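Selenium-binding protein (Sulfolobus tokodaii, PDB 2ECE) is of unestablished function but folds as a seven-bladed beta-propeller and may bind selenium. Local coordinates at residues T359-L364 with G427-I431; Y336-W340 with A382-I388. The contacts are given in a common frame with arbitrary orientation. Residue numbers count along the deposited sequence, not the author numbering.

In the fold
Both interactions join the same two neighbouring blades of the beta-propeller, the one ending in strand 357-363 and the next, which starts with strand 386-388. Interaction 2 lies nearer the middle, its centre about 9 Å from the centre of the chain, and packs the second strand of the first blade on the innermost strand of the next. Interaction 1, its centre about 20 Å from that of the chain, brings their two outermost strands together. The contact centres are about 12 Å apart and the layers meet directly: Leu364 O lies 3.2 Å from Pro383 CD, and Leu429 CG 4.2 Å from Tyr336 CE2. Along the chain the segments alternate, as expected when successive blades pack face to face.

Interaction 1. Residues T359-L364 with G427-I431; sequences TGKVKL and GGLEI
Two outer strands of adjacent beta-propeller blades, 359-363 and 429-431, run in nearly the same direction, 22° apart, with axes approaching to 6.1 Å. The CA atoms are closest at Gly360 and Leu429 (4.8 Å), then diverge to 6.7 Å between Val362 and Glu430. Thr359 and Gly360 form a classic beta bulge opposite Gln347. Glycine suits position 360 because a CB would clash with that of Leu429; Gly427 and Gly428 (phi/psi 105°/120° and 141°/139°) must be glycine, since a CB would jam against the preceding carbonyl O. Beyond them the contact is mainly apolar. Val362 (m) points across, its CB 3.9 Å from Ile431 CG1 and its CG1 4.3 Å from Leu429 CB, while Leu364 CD2 meets Ile431 CD1 at 3.7 Å; Leu421 of the second blade backs Val362, Leu429 and Ile431. Lys361, Lys363 and Glu430 turn away, their charges suited to the exposed surface. One water donates weak hydrogen bonds to both Lys361 O and Leu429 O, at 3.3 Å each.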
loop_
_atom_site.group_PDB
_atom_site.type_symbol
_atom_site.label_atom_id
_atom_site.label_comp_id
_atom_site.label_asym_id
_atom_site.label_seq_id
_atom_site.Cartn_x
_atom_site.Cartn_y
_atom_site.Cartn_z
ATOM N N THR A 359 3.489 20.616 5.597
ATOM C CA THR A 359 2.674 21.248 6.632
ATOM C C THR A 359 2.575 20.430 7.913
ATOM O O THR A 359 1.890 20.828 8.856
ATOM C CB THR A 359 1.239 21.526 6.127
ATOM O OG1 THR A 359 0.653 20.307 5.654
ATOM C CG2 THR A 359 1.253 22.561 5.003
ATOM N N GLY A 360 3.255 19.289 7.952
ATOM C CA GLY A 360 3.204 18.454 9.140
ATOM C C GLY A 360 4.259 17.364 9.136
ATOM O O GLY A 360 4.538 16.770 8.093
ATOM N N LYS A 361 4.837 17.093 10.304
ATOM C CA LYS A 361 5.876 16.072 10.436
ATOM C C LYS A 361 5.954 15.512 11.855
ATOM O O LYS A 361 6.057 16.268 12.821
ATOM C CB LYS A 361 7.237 16.663 10.062
ATOM C CG LYS A 361 8.407 15.704 10.261
ATOM C CD LYS A 361 9.760 16.411 10.249
ATOM C CE LYS A 361 10.055 17.105 8.929
ATOM N NZ LYS A 361 11.398 17.744 8.950
ATOM N N VAL A 362 5.894 14.190 11.983
ATOM C CA VAL A 362 6.011 13.556 13.289
ATOM C C VAL A 362 7.142 12.534 13.224
ATOM O O VAL A 362 7.455 12.008 12.152
ATOM C CB VAL A 362 4.700 12.848 13.724
ATOM C CG1 VAL A 362 3.595 13.873 13.909
ATOM C CG2 VAL A 362 4.303 11.796 12.699
ATOM N N LYS A 363 7.767 12.271 14.367
ATOM C CA LYS A 363 8.868 11.316 14.434
ATOM C C LYS A 363 8.433 10.050 15.157
ATOM O O LYS A 363 7.887 10.109 16.255
ATOM C CB LYS A 363 10.069 11.923 15.172
ATOM C CG LYS A 363 10.536 13.266 14.644
ATOM C CD LYS A 363 11.735 13.753 15.446
ATOM C CE LYS A 363 11.936 15.247 15.305
ATOM N NZ LYS A 363 12.126 15.648 13.887
ATOM N N LEU A 364 8.685 8.906 14.534
ATOM C CA LEU A 364 8.322 7.617 15.105
ATOM C C LEU A 364 9.415 6.616 14.741
ATOM O O LEU A 364 9.700 6.410 13.558
ATOM C CB LEU A 364 6.979 7.145 14.535
ATOM C CG LEU A 364 5.712 7.958 14.822
ATOM C CD1 LEU A 364 4.602 7.530 13.864
ATOM C CD2 LEU A 364 5.280 7.754 16.276
ATOM N N GLY A 427 -3.878 21.946 7.822
ATOM C CA GLY A 427 -2.445 21.889 8.046
ATOM C C GLY A 427 -2.087 21.545 9.477
ATOM O O GLY A 427 -2.447 22.274 10.402
ATOM N N GLY A 428 -1.379 20.433 9.659
ATOM C CA GLY A 428 -0.983 20.013 10.993
ATOM C C GLY A 428 -1.061 18.509 11.195
ATOM O O GLY A 428 -2.015 17.867 10.742
ATOM N N LEU A 429 -0.065 17.953 11.887
ATOM C CA LEU A 429 -0.003 16.512 12.158
ATOM C C LEU A 429 0.475 16.250 13.589
ATOM O O LEU A 429 1.555 16.697 13.972
ATOM C CB LEU A 429 0.975 15.837 11.193
ATOM C CG LEU A 429 0.540 14.690 10.272
ATOM C CD1 LEU A 429 1.772 13.850 9.955
ATOM C CD2 LEU A 429 -0.533 13.833 10.919
ATOM N N GLU A 430 -0.318 15.520 14.367
ATOM C CA GLU A 430 0.042 15.191 15.748
ATOM C C GLU A 430 -0.134 13.698 16.007
ATOM O O GLU A 430 -0.984 13.050 15.396
ATOM C CB GLU A 430 -0.847 15.949 16.743
ATOM C CG GLU A 430 -0.705 17.469 16.754
ATOM C CD GLU A 430 0.659 17.934 17.232
ATOM O OE1 GLU A 430 1.248 17.263 18.110
ATOM O OE2 GLU A 430 1.132 18.981 16.738
ATOM N N ILE A 431 0.665 13.159 16.921
ATOM C CA ILE A 431 0.567 11.749 17.282
ATOM C C ILE A 431 -0.504 11.630 18.358
ATOM O O ILE A 431 -0.465 12.351 19.353
ATOM C CB ILE A 431 1.888 11.216 17.882
ATOM C CG1 ILE A 431 3.033 11.379 16.886
ATOM C CG2 ILE A 431 1.733 9.759 18.261
ATOM C CD1 ILE A 431 4.406 11.157 17.508
HETATM O O HOH W 1 4.429 17.274 15.538
#

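Interaction 2. Residues Y336-W340 with A382-I388; sequences YLSLW and APQMLEI
Strand 336-339 of one propeller blade faces the innermost strand, 386-388, of the next; they run roughly antiparallel at 158°, but their axes stay 8.4 Å apart, a distance for side-chain packing between sheets. The nearest CA atoms are those of Trp340 and Ala382 (4.9 Å), and alanine's small methyl allows Ala382 CB to sit 3.2 Å from Trp340 O. Pro383 follows, its O accepting a CA-H...O contact from Trp340 CA at 3.3 Å. Gln384 lays its CG over the face of the Trp340 five-membered ring, 4.1 Å from the centroid, in a CH-pi contact; its OE1 is hydrogen-bonded to Thr324 OG1, and Trp340 NE1 to Asn399 O. Serine's short side chain suits position 338: in rotamer p, Ser338 OG donates to Gln384 O at 2.6 Å. Met385 turns away. Leu386 (m, t) reaches back, placing CD1 3.9 Å from Tyr336 CB. Past Glu387, whose OE2 accepts a hydrogen bond from Ile388 N at 2.8 Å, Ile388 CD1 meets Tyr336 CD1 at 3.5 Å; leucine and isoleucine thus fill the buried space against the tyrosine. The interface is mainly apolar, with the short serine bond satisfying a carbonyl where the loop enters the strand.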
loop_
_atom_site.group_PDB
_atom_site.type_symbol
_atom_site.label_atom_id
_atom_site.label_comp_id
_atom_site.label_asym_id
_atom_site.label_seq_id
_atom_site.Cartn_x
_atom_site.Cartn_y
_atom_site.Cartn_z
ATOM N N TYR A 336 0.480 12.314 2.160
ATOM C CA TYR A 336 1.212 11.852 3.335
ATOM C C TYR A 336 2.283 10.868 2.905
ATOM O O TYR A 336 2.041 10.039 2.030
ATOM C CB TYR A 336 0.271 11.187 4.341
ATOM C CG TYR A 336 -0.750 12.131 4.929
ATOM C CD1 TYR A 336 -1.944 12.405 4.258
ATOM C CD2 TYR A 336 -0.507 12.783 6.141
ATOM C CE1 TYR A 336 -2.875 13.308 4.784
ATOM C CE2 TYR A 336 -1.426 13.689 6.674
ATOM C CZ TYR A 336 -2.606 13.948 5.991
ATOM O OH TYR A 336 -3.506 14.854 6.509
ATOM N N LEU A 337 3.467 10.974 3.502
ATOM C CA LEU A 337 4.554 10.066 3.172
ATOM C C LEU A 337 5.092 9.470 4.455
ATOM O O LEU A 337 5.030 10.090 5.520
ATOM C CB LEU A 337 5.740 10.778 2.498
ATOM C CG LEU A 337 5.747 11.974 1.543
ATOM C CD1 LEU A 337 7.159 12.083 0.966
ATOM C CD2 LEU A 337 4.741 11.824 0.431
ATOM N N SER A 338 5.633 8.263 4.351
ATOM C CA SER A 338 6.247 7.626 5.498
ATOM C C SER A 338 7.727 7.550 5.138
ATOM O O SER A 338 8.083 7.382 3.968
ATOM C CB SER A 338 5.676 6.222 5.716
ATOM O OG SER A 338 5.973 5.367 4.622
ATOM N N LEU A 339 8.590 7.725 6.131
ATOM C CA LEU A 339 10.026 7.633 5.910
ATOM C C LEU A 339 10.445 6.474 6.790
ATOM O O LEU A 339 10.668 6.632 7.989
ATOM C CB LEU A 339 10.749 8.918 6.335
ATOM C CG LEU A 339 10.822 10.080 5.337
ATOM C CD1 LEU A 339 9.452 10.726 5.181
ATOM C CD2 LEU A 339 11.836 11.112 5.835
ATOM N N TRP A 340 10.527 5.301 6.177
ATOM C CA TRP A 340 10.873 4.075 6.874
ATOM C C TRP A 340 12.330 4.007 7.318
ATOM O O TRP A 340 12.684 3.186 8.157
ATOM C CB TRP A 340 10.549 2.888 5.972
ATOM C CG TRP A 340 10.527 1.584 6.683
ATOM C CD1 TRP A 340 9.661 1.198 7.668
ATOM C CD2 TRP A 340 11.371 0.458 6.424
ATOM N NE1 TRP A 340 9.910 -0.110 8.034
ATOM C CE2 TRP A 340 10.958 -0.584 7.287
ATOM C CE3 TRP A 340 12.442 0.228 5.549
ATOM C CZ2 TRP A 340 11.569 -1.836 7.292
ATOM C CZ3 TRP A 340 13.051 -1.025 5.555
ATOM C CH2 TRP A 340 12.614 -2.036 6.423
ATOM N N ALA A 382 10.015 1.686 11.780
ATOM C CA ALA A 382 9.647 3.072 11.506
ATOM C C ALA A 382 8.325 3.085 10.739
ATOM O O ALA A 382 7.788 2.029 10.411
ATOM C CB ALA A 382 10.737 3.737 10.685
ATOM N N PRO A 383 7.776 4.280 10.459
ATOM C CA PRO A 383 6.509 4.332 9.718
ATOM C C PRO A 383 6.687 3.700 8.339
ATOM O O PRO A 383 7.722 3.874 7.697
ATOM C CB PRO A 383 6.229 5.824 9.613
ATOM C CG PRO A 383 6.888 6.387 10.840
ATOM C CD PRO A 383 8.193 5.634 10.872
ATOM N N GLN A 384 5.741 2.854 7.954
ATOM C CA GLN A 384 5.777 2.243 6.635
ATOM C C GLN A 384 4.423 2.482 5.952
ATOM O O GLN A 384 4.216 3.508 5.303
ATOM C CB GLN A 384 6.098 0.758 6.782
ATOM C CG GLN A 384 6.767 0.115 5.587
ATOM C CD GLN A 384 5.871 0.083 4.360
ATOM O OE1 GLN A 384 5.789 1.056 3.609
ATOM N NE2 GLN A 384 5.185 -1.038 4.160
ATOM N N MET A 385 3.491 1.554 6.132
ATOM C CA MET A 385 2.176 1.711 5.528
ATOM C C MET A 385 1.368 2.758 6.278
ATOM O O MET A 385 1.470 2.886 7.498
ATOM C CB MET A 385 1.394 0.394 5.515
ATOM C CG MET A 385 1.816 -0.576 4.429
ATOM S SD MET A 385 2.027 0.184 2.809
ATOM C CE MET A 385 0.317 0.511 2.330
ATOM N N LEU A 386 0.568 3.508 5.526
ATOM C CA LEU A 386 -0.283 4.549 6.087
ATOM C C LEU A 386 -1.691 4.365 5.550
ATOM O O LEU A 386 -1.886 3.780 4.479
ATOM C CB LEU A 386 0.188 5.940 5.638
ATOM C CG LEU A 386 1.629 6.397 5.851
ATOM C CD1 LEU A 386 1.878 7.696 5.091
ATOM C CD2 LEU A 386 1.878 6.589 7.339
ATOM N N GLU A 387 -2.674 4.850 6.292
ATOM C CA GLU A 387 -4.044 4.814 5.803
ATOM C C GLU A 387 -4.782 5.984 6.430
ATOM O O GLU A 387 -4.581 6.294 7.602
ATOM C CB GLU A 387 -4.741 3.500 6.119
ATOM C CG GLU A 387 -5.978 3.335 5.245
ATOM C CD GLU A 387 -5.712 3.778 3.815
ATOM O OE1 GLU A 387 -5.122 2.991 3.044
ATOM O OE2 GLU A 387 -6.071 4.932 3.464
ATOM N N ILE A 388 -5.621 6.641 5.639
ATOM C CA ILE A 388 -6.342 7.819 6.104
ATOM C C ILE A 388 -7.847 7.622 6.141
ATOM O O ILE A 388 -8.431 7.042 5.225
ATOM C CB ILE A 388 -6.070 9.019 5.177
ATOM C CG1 ILE A 388 -4.589 9.073 4.800
ATOM C CG2 ILE A 388 -6.496 10.310 5.864
ATOM C CD1 ILE A 388 -4.302 9.918 3.551
#